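Local coordinates for protein putative TetR-family transcriptional regulator (Streptomyces coelicolor, PDB 2HXO) that probably binds regulatory DNA through a predicted helix-turn-helix motif and controls transcription as a TetR-family regulator, at residues 67-72 against 125-130; 89-94 against 224-229; 100-103 against 107-110; 135-140 against 144-149. All coordinates share one frame; numbering follows the deposited sequence.

Contact 1: residues 67-72 against 125-130; sequences ATDAVV and APRIFE
Helix 60-76, which in TetR-family regulators links the DNA-binding domain to the larger C-terminal domain, here meets helix 124-138 through two pairs, Asp69 with Arg127 and Val72 with Ile128. The first pair is a salt bridge: Arg127 NH1 gives a hydrogen bond to Asp69 OD1 at 2.7 Å. The bond is bent, with 142° at the hydrogen, and it comes to the syn side of the oxygen, somewhat above the carboxylate plane. Seen from the arginine, the oxygen sits at the guanidinium edge, close to its plane, although the two flat groups are turned 51° against each other. Asp69 OD2 stays 3.0 Å from the same NH1. Asp69 swings CG opposite its own backbone N (chi1 -175°), carrying the acid to the arginine, whose chain is extended from CG to NE and crosses the aspartate nearly at a right angle. Asp69 OD1 also accepts from Thr123 OG1, just ahead of segment 125-130, while Arg127 NE makes a weak hydrogen bond to Tyr199 OH of the second subunit. One turn on from Asp69, and at the residue next to Arg127, Val72 CG1 meets Ile128 CD1 at 3.4 Å, a tight contact. Leu98 of helix 87-104 also packs on Val72, and Met154 of helix 146-166 on Ile128. With an alanine in place of Asp69, Arg127 would probably lose its countercharge here and Thr123 OG1 an acceptor. The chemistry is thus split: a charged pair reaching the surface through an exposed arginine, and an apolar contact between buried methyls.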
loop_
_atom_site.group_PDB
_atom_site.type_symbol
_atom_site.label_atom_id
_atom_site.label_comp_id
_atom_site.label_asym_id
_atom_site.label_seq_id
_atom_site.Cartn_x
_atom_site.Cartn_y
_atom_site.Cartn_z
ATOM N N ALA A 67 -2.901 -4.920 19.801
ATOM C CA ALA A 67 -3.649 -3.678 19.606
ATOM C C ALA A 67 -4.189 -3.626 18.178
ATOM O O ALA A 67 -5.347 -3.283 17.946
ATOM C CB ALA A 67 -2.744 -2.481 19.867
ATOM N N THR A 68 -3.335 -3.974 17.226
ATOM C CA THR A 68 -3.716 -4.005 15.826
ATOM C C THR A 68 -4.864 -5.008 15.631
ATOM O O THR A 68 -5.869 -4.700 14.990
ATOM C CB THR A 68 -2.514 -4.418 14.966
ATOM O OG1 THR A 68 -1.482 -3.441 15.125
ATOM C CG2 THR A 68 -2.906 -4.522 13.486
ATOM N N ASP A 69 -4.710 -6.191 16.220
ATOM C CA ASP A 69 -5.694 -7.265 16.129
ATOM C C ASP A 69 -7.043 -6.864 16.720
ATOM O O ASP A 69 -8.092 -7.118 16.126
ATOM C CB ASP A 69 -5.158 -8.506 16.853
ATOM C CG ASP A 69 -6.065 -9.724 16.716
ATOM O OD1 ASP A 69 -5.894 -10.495 15.751
ATOM O OD2 ASP A 69 -6.949 -9.920 17.576
ATOM N N ALA A 70 -7.018 -6.239 17.891
ATOM C CA ALA A 70 -8.252 -5.829 18.554
ATOM C C ALA A 70 -9.030 -4.816 17.716
ATOM O O ALA A 70 -10.245 -4.925 17.551
ATOM C CB ALA A 70 -7.937 -5.244 19.925
ATOM N N VAL A 71 -8.325 -3.822 17.198
ATOM C CA VAL A 71 -8.945 -2.794 16.380
ATOM C C VAL A 71 -9.518 -3.368 15.078
ATOM O O VAL A 71 -10.628 -3.033 14.680
ATOM C CB VAL A 71 -7.922 -1.680 16.053
ATOM C CG1 VAL A 71 -8.298 -0.973 14.758
ATOM C CG2 VAL A 71 -7.875 -0.686 17.206
ATOM N N VAL A 72 -8.750 -4.233 14.427
ATOM C CA VAL A 72 -9.175 -4.844 13.175
ATOM C C VAL A 72 -10.406 -5.728 13.380
ATOM O O VAL A 72 -11.394 -5.612 12.648
ATOM C CB VAL A 72 -8.018 -5.662 12.558
ATOM C CG1 VAL A 72 -8.515 -6.500 11.395
ATOM C CG2 VAL A 72 -6.917 -4.714 12.092
ATOM N N ALA A 125 -3.146 -11.151 10.260
ATOM C CA ALA A 125 -3.042 -11.583 8.876
ATOM C C ALA A 125 -3.959 -12.764 8.561
ATOM O O ALA A 125 -4.834 -12.661 7.700
ATOM C CB ALA A 125 -1.603 -11.928 8.541
ATOM N N PRO A 126 -3.779 -13.903 9.258
ATOM C CA PRO A 126 -4.630 -15.070 8.995
ATOM C C PRO A 126 -6.129 -14.819 9.157
ATOM O O PRO A 126 -6.942 -15.438 8.479
ATOM C CB PRO A 126 -4.085 -16.127 9.968
ATOM C CG PRO A 126 -3.480 -15.308 11.063
ATOM C CD PRO A 126 -2.799 -14.203 10.315
ATOM N N ARG A 127 -6.502 -13.914 10.050
ATOM C CA ARG A 127 -7.922 -13.619 10.235
ATOM C C ARG A 127 -8.506 -12.823 9.050
ATOM O O ARG A 127 -9.646 -13.047 8.647
ATOM C CB ARG A 127 -8.128 -12.885 11.563
ATOM C CG ARG A 127 -7.972 -13.830 12.738
ATOM C CD ARG A 127 -7.890 -13.135 14.081
ATOM N NE ARG A 127 -8.000 -14.118 15.153
ATOM C CZ ARG A 127 -7.576 -13.934 16.402
ATOM N NH1 ARG A 127 -7.003 -12.791 16.756
ATOM N NH2 ARG A 127 -7.709 -14.910 17.293
ATOM N N ILE A 128 -7.715 -11.914 8.491
ATOM C CA ILE A 128 -8.154 -11.130 7.344
ATOM C C ILE A 128 -8.228 -12.091 6.175
ATOM O O ILE A 128 -9.185 -12.096 5.413
ATOM C CB ILE A 128 -7.150 -10.021 6.946
ATOM C CG1 ILE A 128 -6.889 -9.090 8.120
ATOM C CG2 ILE A 128 -7.697 -9.252 5.759
ATOM C CD1 ILE A 128 -8.149 -8.517 8.712
ATOM N N PHE A 129 -7.190 -12.906 6.040
ATOM C CA PHE A 129 -7.143 -13.867 4.960
ATOM C C PHE A 129 -8.273 -14.883 5.023
ATOM O O PHE A 129 -8.789 -15.295 3.993
ATOM C CB PHE A 129 -5.785 -14.565 4.919
ATOM C CG PHE A 129 -4.835 -13.941 3.936
ATOM C CD1 PHE A 129 -4.013 -12.872 4.316
ATOM C CD2 PHE A 129 -4.819 -14.367 2.610
ATOM C CE1 PHE A 129 -3.185 -12.237 3.389
ATOM C CE2 PHE A 129 -3.996 -13.738 1.666
ATOM C CZ PHE A 129 -3.176 -12.670 2.054
ATOM N N GLU A 130 -8.670 -15.280 6.226
ATOM C CA GLU A 130 -9.770 -16.227 6.363
ATOM C C GLU A 130 -11.066 -15.543 5.906
ATOM O O GLU A 130 -11.871 -16.133 5.211
ATOM C CB GLU A 130 -9.904 -16.672 7.820
ATOM C CG GLU A 130 -10.925 -17.773 8.070
ATOM C CD GLU A 130 -10.533 -19.120 7.469
ATOM O OE1 GLU A 130 -9.333 -19.390 7.309
ATOM O OE2 GLU A 130 -11.433 -19.926 7.178
#

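Contact 2: residues 89-94 against 224-229; sequences DAVRAV and LVLTGI
Arg92 NE hydrogen-bonds to OG1 of Thr223, the residue just ahead of segment 224-229, and this bond brings the guanidinium to the helix that carries Leu226. A second nitrogen is tied back to its own helix: Arg92 NH1 forms a salt bridge with Asp89 OD1 at 3.3 Å, one turn earlier. Gripped by Thr223 and Asp89, the flat group has its rotation largely fixed, and Leu226 CD1 lies over one face, 4.2 Å above the plane and displaced toward the rim. Leu226 CD2 is the methyl nearest Val91, though CD1 also approaches CG1 of that valine. Leu226 CD2 is 3.8 Å from Val91 CG1 and 4.1 Å from Val91 CG2, so it sits against the fork of the valine, and the two side chains lie alongside each other, pointing opposite ways. Val91 has CG1 opposite the backbone N (chi1 166°), which turns this branch to the leucine. Both residues are buried, and they join helix 87-104 to helix 214-230 inside the C-terminal domain. Helix 214-230 is the last of the chain, and its other side packs on the second subunit, where Val225 meets Val225 of that copy, consistent with the helical dimer interface of TetR-family proteins. Leu226 also touches Leu153 of helix 146-166 and Met139, while Gln135 of helix 124-138 lies against Val91.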
loop_
_atom_site.group_PDB
_atom_site.type_symbol
_atom_site.label_atom_id
_atom_site.label_comp_id
_atom_site.label_asym_id
_atom_site.label_seq_id
_atom_site.Cartn_x
_atom_site.Cartn_y
_atom_site.Cartn_z
ATOM N N ASP A 89 -20.224 -8.397 -1.543
ATOM C CA ASP A 89 -20.606 -7.419 -0.529
ATOM C C ASP A 89 -19.810 -7.680 0.732
ATOM O O ASP A 89 -19.336 -6.745 1.377
ATOM C CB ASP A 89 -22.092 -7.527 -0.162
ATOM C CG ASP A 89 -22.996 -7.179 -1.296
ATOM O OD1 ASP A 89 -22.764 -6.131 -1.912
ATOM O OD2 ASP A 89 -23.945 -7.941 -1.575
ATOM N N ALA A 90 -19.692 -8.956 1.094
ATOM C CA ALA A 90 -18.968 -9.333 2.289
ATOM C C ALA A 90 -17.511 -8.857 2.172
ATOM O O ALA A 90 -16.947 -8.314 3.120
ATOM C CB ALA A 90 -19.045 -10.836 2.490
ATOM N N VAL A 91 -16.910 -9.028 1.000
ATOM C CA VAL A 91 -15.538 -8.576 0.822
ATOM C C VAL A 91 -15.479 -7.054 0.997
ATOM O O VAL A 91 -14.539 -6.524 1.598
ATOM C CB VAL A 91 -14.979 -8.984 -0.564
ATOM C CG1 VAL A 91 -13.709 -8.228 -0.847
ATOM C CG2 VAL A 91 -14.723 -10.487 -0.589
ATOM N N ARG A 92 -16.476 -6.351 0.472
ATOM C CA ARG A 92 -16.520 -4.902 0.631
ATOM C C ARG A 92 -16.634 -4.495 2.094
ATOM O O ARG A 92 -16.013 -3.512 2.508
ATOM C CB ARG A 92 -17.686 -4.311 -0.147
ATOM C CG ARG A 92 -17.460 -4.295 -1.642
ATOM C CD ARG A 92 -18.664 -3.670 -2.351
ATOM N NE ARG A 92 -18.583 -3.942 -3.768
ATOM C CZ ARG A 92 -19.250 -4.907 -4.385
ATOM N NH1 ARG A 92 -20.082 -5.690 -3.710
ATOM N NH2 ARG A 92 -19.035 -5.117 -5.675
ATOM N N ALA A 93 -17.419 -5.240 2.873
ATOM C CA ALA A 93 -17.583 -4.939 4.294
ATOM C C ALA A 93 -16.240 -5.141 4.984
ATOM O O ALA A 93 -15.861 -4.356 5.853
ATOM C CB ALA A 93 -18.637 -5.846 4.926
ATOM N N VAL A 94 -15.513 -6.187 4.602
ATOM C CA VAL A 94 -14.210 -6.415 5.208
ATOM C C VAL A 94 -13.277 -5.257 4.873
ATOM O O VAL A 94 -12.613 -4.722 5.755
ATOM C CB VAL A 94 -13.557 -7.711 4.717
ATOM C CG1 VAL A 94 -12.119 -7.779 5.235
ATOM C CG2 VAL A 94 -14.350 -8.902 5.210
ATOM N N LEU A 224 -13.545 -3.544 -8.818
ATOM C CA LEU A 224 -12.796 -3.831 -10.042
ATOM C C LEU A 224 -11.992 -5.134 -9.848
ATOM O O LEU A 224 -11.969 -5.999 -10.718
ATOM C CB LEU A 224 -11.834 -2.675 -10.322
ATOM C CG LEU A 224 -11.825 -1.990 -11.682
ATOM C CD1 LEU A 224 -13.189 -2.050 -12.346
ATOM C CD2 LEU A 224 -11.357 -0.555 -11.473
ATOM N N VAL A 225 -11.345 -5.278 -8.697
ATOM C CA VAL A 225 -10.588 -6.494 -8.425
ATOM C C VAL A 225 -11.549 -7.681 -8.335
ATOM O O VAL A 225 -11.281 -8.746 -8.893
ATOM C CB VAL A 225 -9.779 -6.393 -7.099
ATOM C CG1 VAL A 225 -8.978 -7.679 -6.882
ATOM C CG2 VAL A 225 -8.827 -5.198 -7.156
ATOM N N LEU A 226 -12.663 -7.501 -7.621
ATOM C CA LEU A 226 -13.667 -8.565 -7.468
ATOM C C LEU A 226 -14.210 -9.015 -8.820
ATOM O O LEU A 226 -14.464 -10.181 -9.021
ATOM C CB LEU A 226 -14.815 -8.103 -6.555
ATOM C CG LEU A 226 -14.441 -7.952 -5.079
ATOM C CD1 LEU A 226 -15.522 -7.157 -4.341
ATOM C CD2 LEU A 226 -14.234 -9.335 -4.462
ATOM N N THR A 227 -14.367 -8.090 -9.758
ATOM C CA THR A 227 -14.851 -8.447 -11.095
ATOM C C THR A 227 -13.822 -9.329 -11.802
ATOM O O THR A 227 -14.179 -10.282 -12.510
ATOM C CB THR A 227 -15.107 -7.192 -11.931
ATOM O OG1 THR A 227 -16.157 -6.429 -11.314
ATOM C CG2 THR A 227 -15.521 -7.555 -13.356
ATOM N N GLY A 228 -12.542 -9.009 -11.610
ATOM C CA GLY A 228 -11.493 -9.815 -12.211
ATOM C C GLY A 228 -11.491 -11.189 -11.567
ATOM O O GLY A 228 -11.342 -12.203 -12.238
ATOM N N ILE A 229 -11.693 -11.225 -10.253
ATOM C CA ILE A 229 -11.698 -12.480 -9.531
ATOM C C ILE A 229 -12.877 -13.342 -9.951
ATOM O O ILE A 229 -12.732 -14.557 -10.117
ATOM C CB ILE A 229 -11.717 -12.234 -8.000
ATOM C CG1 ILE A 229 -10.359 -11.667 -7.563
ATOM C CG2 ILE A 229 -12.009 -13.523 -7.265
ATOM C CD1 ILE A 229 -10.270 -11.213 -6.122
#

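Contact 3: residues 100-103 against 107-110; sequences DATE and WLAT
Leu108 turns CG opposite its backbone N (chi1 -166°), and with chi2 at 64° its CD2 continues the chain away from CA, straight at Ala101 and Thr102. Thr102 answers with chi1 73°, which tucks OG1 between the backbone N and the carbonyl carbon and leaves CG2 as the branch that faces the leucine. One methyl therefore serves both partners: Leu108 CD2 is 3.6 Å from Ala101 CB and 3.7 Å from Thr102 CG2, and the threonine and leucine side chains cross at about a right angle. The backbones come close as well, with Thr102 CA and Leu108 CA 5.2 Å apart and Leu108 CB only 4.1 Å from Thr102 CA. Such closeness follows from the topology: helix 87-104 ends just past Thr102 and helix 107-118 sets off again almost at once, so the contact fills the inside of a tight helix-to-helix corner in the C-terminal domain, its centre about 6 Å from the centre of the chain. No hydrogen bond joins the two segments, and the three touching residues are all buried. The one polar side-chain atom among them, Thr102 OG1, is satisfied within its own helix by donating to Trp99 O. Helix 60-76 closes over the corner, its Ala75 packing on Ala101 and its Thr68 and Val71 on Leu108, while Ala161 and Asn164 of helix 146-166 pack against Thr102. Next to Leu108, Trp107 sends its ring toward the N-terminal helices, where NE1 hydrogen-bonds to Asp30 OD2 of helix 18-31.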
loop_
_atom_site.group_PDB
_atom_site.type_symbol
_atom_site.label_atom_id
_atom_site.label_comp_id
_atom_site.label_asym_id
_atom_site.label_seq_id
_atom_site.Cartn_x
_atom_site.Cartn_y
_atom_site.Cartn_z
ATOM N N ASP A 100 -11.964 2.147 7.257
ATOM C CA ASP A 100 -12.422 3.008 8.337
ATOM C C ASP A 100 -11.534 2.892 9.575
ATOM O O ASP A 100 -11.291 3.884 10.274
ATOM C CB ASP A 100 -13.875 2.686 8.707
ATOM C CG ASP A 100 -14.857 3.071 7.605
ATOM O OD1 ASP A 100 -14.511 3.945 6.774
ATOM O OD2 ASP A 100 -15.975 2.511 7.573
ATOM N N ALA A 101 -11.050 1.686 9.855
ATOM C CA ALA A 101 -10.191 1.491 11.011
ATOM C C ALA A 101 -8.863 2.241 10.850
ATOM O O ALA A 101 -8.408 2.898 11.784
ATOM C CB ALA A 101 -9.932 -0.010 11.237
ATOM N N THR A 102 -8.236 2.154 9.680
ATOM C CA THR A 102 -6.958 2.837 9.485
ATOM C C THR A 102 -7.166 4.352 9.445
ATOM O O THR A 102 -6.227 5.138 9.564
ATOM C CB THR A 102 -6.268 2.387 8.188
ATOM O OG1 THR A 102 -6.956 2.946 7.069
ATOM C CG2 THR A 102 -6.275 0.871 8.078
ATOM N N GLU A 103 -8.420 4.749 9.292
ATOM C CA GLU A 103 -8.780 6.155 9.228
ATOM C C GLU A 103 -8.960 6.675 10.653
ATOM O O GLU A 103 -8.595 7.815 10.969
ATOM C CB GLU A 103 -10.070 6.300 8.417
ATOM C CG GLU A 103 -10.664 7.690 8.369
ATOM C CD GLU A 103 -11.459 7.916 7.089
ATOM O OE1 GLU A 103 -10.823 8.199 6.045
ATOM O OE2 GLU A 103 -12.709 7.796 7.119
ATOM N N TRP A 107 -1.943 5.014 13.065
ATOM C CA TRP A 107 -0.850 4.076 13.306
ATOM C C TRP A 107 -1.138 2.670 12.745
ATOM O O TRP A 107 -0.213 1.907 12.463
ATOM C CB TRP A 107 -0.586 3.974 14.809
ATOM C CG TRP A 107 -1.822 3.629 15.610
ATOM C CD1 TRP A 107 -2.710 4.504 16.170
ATOM C CD2 TRP A 107 -2.311 2.315 15.912
ATOM N NE1 TRP A 107 -3.721 3.818 16.807
ATOM C CE2 TRP A 107 -3.502 2.473 16.663
ATOM C CE3 TRP A 107 -1.862 1.018 15.622
ATOM C CZ2 TRP A 107 -4.250 1.380 17.128
ATOM C CZ3 TRP A 107 -2.608 -0.072 16.087
ATOM C CH2 TRP A 107 -3.788 0.121 16.832
ATOM N N LEU A 108 -2.415 2.336 12.573
ATOM C CA LEU A 108 -2.802 1.014 12.082
ATOM C C LEU A 108 -2.162 0.578 10.768
ATOM O O LEU A 108 -1.721 -0.567 10.643
ATOM C CB LEU A 108 -4.325 0.916 11.943
ATOM C CG LEU A 108 -4.864 -0.509 11.761
ATOM C CD1 LEU A 108 -4.560 -1.333 13.010
ATOM C CD2 LEU A 108 -6.363 -0.482 11.526
ATOM N N ALA A 109 -2.115 1.475 9.790
ATOM C CA ALA A 109 -1.544 1.140 8.489
ATOM C C ALA A 109 -0.104 0.643 8.576
ATOM O O ALA A 109 0.275 -0.310 7.896
ATOM C CB ALA A 109 -1.617 2.349 7.561
ATOM N N THR A 110 0.695 1.296 9.413
ATOM C CA THR A 110 2.089 0.920 9.583
ATOM C C THR A 110 2.213 -0.444 10.258
ATOM O O THR A 110 3.064 -1.253 9.887
ATOM C CB THR A 110 2.849 1.967 10.437
ATOM O OG1 THR A 110 2.812 3.239 9.775
ATOM C CG2 THR A 110 4.308 1.551 10.631
#

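Contact 4: residues 135-140 against 144-149; sequences QVQAMG and AHWFTA
The indole of Trp146 carries the side chain of Gln137 on one face. Gln137 NE2 stands 3.1 Å above the ring plane, offset toward the rim of the six-membered ring, where CH2 and CZ3 of Trp146 are its nearest atoms, each at 3.2 Å. Nearer the backbone, Gln137 CG makes a CH-pi contact with the five-membered ring, 4.1 Å from its centroid and 14° off the normal. Carbon and nitrogen thus lie over the same face, because the glutamine chain runs extended beyond CG (chi2 -177°) so that it spans both rings, with its amide plane perpendicular to the indole. Beside this pair, Val136 CG1 reaches Trp146 CD1 at 4.2 Å and Ala149 CB at 3.9 Å. These residues pack inside the corner where helix 124-138 gives way, through a short loop, to helix 146-166. The first helix closes in a Schellman motif at Gly140, which has positive phi. Within the turn that follows, Val141 O accepts the hydrogen bond of Trp146 NE1, fixing how the indole is rotated. Phe201 of the second subunit packs on both Gln137 and Trp146. A leucine at Trp146 would probably leave Val141 O without this donor and the glutamine amide without a flat surface beneath it, free to turn. As modelled, the amide nitrogen places the electropositive end of the glutamine against the pi cloud, probably a weakly favourable polar contact, while the aliphatic part of the chain, Val136 and Ala149 supply plain apolar packing.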
loop_
_atom_site.group_PDB
_atom_site.type_symbol
_atom_site.label_atom_id
_atom_site.label_comp_id
_atom_site.label_asym_id
_atom_site.label_seq_id
_atom_site.Cartn_x
_atom_site.Cartn_y
_atom_site.Cartn_z
ATOM N N GLN A 135 -14.994 -15.942 1.013
ATOM C CA GLN A 135 -15.795 -15.283 -0.002
ATOM C C GLN A 135 -15.290 -15.652 -1.398
ATOM O O GLN A 135 -16.077 -15.822 -2.320
ATOM C CB GLN A 135 -15.773 -13.770 0.224
ATOM C CG GLN A 135 -16.290 -13.362 1.630
ATOM C CD GLN A 135 -17.619 -14.043 2.007
ATOM O OE1 GLN A 135 -18.509 -14.212 1.177
ATOM N NE2 GLN A 135 -17.745 -14.429 3.263
ATOM N N VAL A 136 -13.978 -15.798 -1.536
ATOM C CA VAL A 136 -13.365 -16.182 -2.800
ATOM C C VAL A 136 -13.847 -17.584 -3.161
ATOM O O VAL A 136 -14.181 -17.862 -4.310
ATOM C CB VAL A 136 -11.818 -16.157 -2.689
ATOM C CG1 VAL A 136 -11.192 -16.925 -3.823
ATOM C CG2 VAL A 136 -11.334 -14.713 -2.700
ATOM N N GLN A 137 -13.884 -18.471 -2.180
ATOM C CA GLN A 137 -14.372 -19.826 -2.426
ATOM C C GLN A 137 -15.860 -19.767 -2.800
ATOM O O GLN A 137 -16.299 -20.438 -3.725
ATOM C CB GLN A 137 -14.215 -20.703 -1.180
ATOM C CG GLN A 137 -12.818 -20.784 -0.621
ATOM C CD GLN A 137 -12.728 -21.733 0.561
ATOM O OE1 GLN A 137 -13.351 -21.516 1.596
ATOM N NE2 GLN A 137 -11.951 -22.802 0.404
ATOM N N ALA A 138 -16.633 -18.953 -2.093
ATOM C CA ALA A 138 -18.062 -18.849 -2.394
ATOM C C ALA A 138 -18.271 -18.327 -3.822
ATOM O O ALA A 138 -19.293 -18.592 -4.449
ATOM C CB ALA A 138 -18.749 -17.925 -1.383
HETATM N N MSE A 139 -17.292 -17.589 -4.332
HETATM C CA MSE A 139 -17.380 -17.040 -5.678
HETATM C C MSE A 139 -17.060 -18.077 -6.760
HETATM O O MSE A 139 -17.075 -17.774 -7.953
HETATM C CB MSE A 139 -16.447 -15.839 -5.811
HETATM C CG MSE A 139 -16.984 -14.594 -5.162
HETATM SE SE MSE A 139 -15.716 -13.163 -4.968
HETATM C CE MSE A 139 -15.527 -12.668 -6.799
ATOM N N GLY A 140 -16.771 -19.303 -6.347
ATOM C CA GLY A 140 -16.476 -20.339 -7.326
ATOM C C GLY A 140 -15.074 -20.281 -7.928
ATOM O O GLY A 140 -14.842 -20.763 -9.033
ATOM N N ALA A 144 -6.796 -23.557 -7.130
ATOM C CA ALA A 144 -5.449 -23.130 -7.508
ATOM C C ALA A 144 -5.274 -21.614 -7.431
ATOM O O ALA A 144 -4.147 -21.113 -7.410
ATOM C CB ALA A 144 -5.099 -23.631 -8.913
ATOM N N HIS A 145 -6.377 -20.873 -7.361
ATOM C CA HIS A 145 -6.270 -19.422 -7.283
ATOM C C HIS A 145 -6.744 -18.812 -5.971
ATOM O O HIS A 145 -6.771 -17.587 -5.836
ATOM C CB HIS A 145 -7.030 -18.788 -8.440
ATOM C CG HIS A 145 -6.550 -19.230 -9.785
ATOM N ND1 HIS A 145 -5.307 -18.889 -10.282
ATOM C CD2 HIS A 145 -7.140 -19.996 -10.733
ATOM C CE1 HIS A 145 -5.157 -19.427 -11.480
ATOM N NE2 HIS A 145 -6.253 -20.103 -11.777
ATOM N N TRP A 146 -7.097 -19.650 -4.998
ATOM C CA TRP A 146 -7.590 -19.132 -3.712
ATOM C C TRP A 146 -6.634 -18.153 -3.044
ATOM O O TRP A 146 -7.056 -17.103 -2.545
ATOM C CB TRP A 146 -7.876 -20.259 -2.715
ATOM C CG TRP A 146 -9.048 -21.127 -3.035
ATOM C CD1 TRP A 146 -9.954 -20.950 -4.040
ATOM C CD2 TRP A 146 -9.396 -22.360 -2.391
ATOM N NE1 TRP A 146 -10.841 -22.010 -4.076
ATOM C CE2 TRP A 146 -10.521 -22.889 -3.074
ATOM C CE3 TRP A 146 -8.866 -23.073 -1.303
ATOM C CZ2 TRP A 146 -11.123 -24.104 -2.710
ATOM C CZ3 TRP A 146 -9.467 -24.293 -0.935
ATOM C CH2 TRP A 146 -10.582 -24.793 -1.641
ATOM N N PHE A 147 -5.346 -18.491 -3.028
ATOM C CA PHE A 147 -4.373 -17.618 -2.392
ATOM C C PHE A 147 -4.090 -16.391 -3.233
ATOM O O PHE A 147 -3.962 -15.278 -2.712
ATOM C CB PHE A 147 -3.061 -18.354 -2.116
ATOM C CG PHE A 147 -2.136 -17.586 -1.208
ATOM C CD1 PHE A 147 -2.571 -17.178 0.060
ATOM C CD2 PHE A 147 -0.854 -17.236 -1.623
ATOM C CE1 PHE A 147 -1.737 -16.422 0.910
ATOM C CE2 PHE A 147 -0.008 -16.483 -0.788
ATOM C CZ PHE A 147 -0.455 -16.073 0.486
ATOM N N THR A 148 -3.998 -16.595 -4.542
ATOM C CA THR A 148 -3.734 -15.496 -5.452
ATOM C C THR A 148 -4.835 -14.438 -5.341
ATOM O O THR A 148 -4.562 -13.250 -5.134
ATOM C CB THR A 148 -3.646 -16.001 -6.916
ATOM O OG1 THR A 148 -2.621 -16.990 -7.018
ATOM C CG2 THR A 148 -3.307 -14.869 -7.855
ATOM N N ALA A 149 -6.084 -14.879 -5.470
ATOM C CA ALA A 149 -7.219 -13.972 -5.392
ATOM C C ALA A 149 -7.269 -13.258 -4.043
ATOM O O ALA A 149 -7.459 -12.045 -3.969
ATOM C CB ALA A 149 -8.501 -14.738 -5.633
#

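In the fold
Contacts 1 and 3 meet on helix 60-76: Thr68 CG2 lies 3.6 Å from Leu108 CD1, and Val71 CG1 is 3.8 Å from Leu108 CD2, so the helix that follows the predicted DNA-binding motif packs against the C-terminal domain at both contacts. Contacts 2 and 4 are also neighbours, with centres 11 Å apart. They touch where Val91 CG2 meets Gln135 CB at 3.5 Å. Contacts 1 and 4 share helix 124-138 and touch where Phe129 CE2 lies 3.6 Å from Phe147 CE1. Contacts 3 and 4 stay about 17 Å apart at their nearest atoms. Contacts 1, 2 and 4 all touch the second subunit; contact 3 does not.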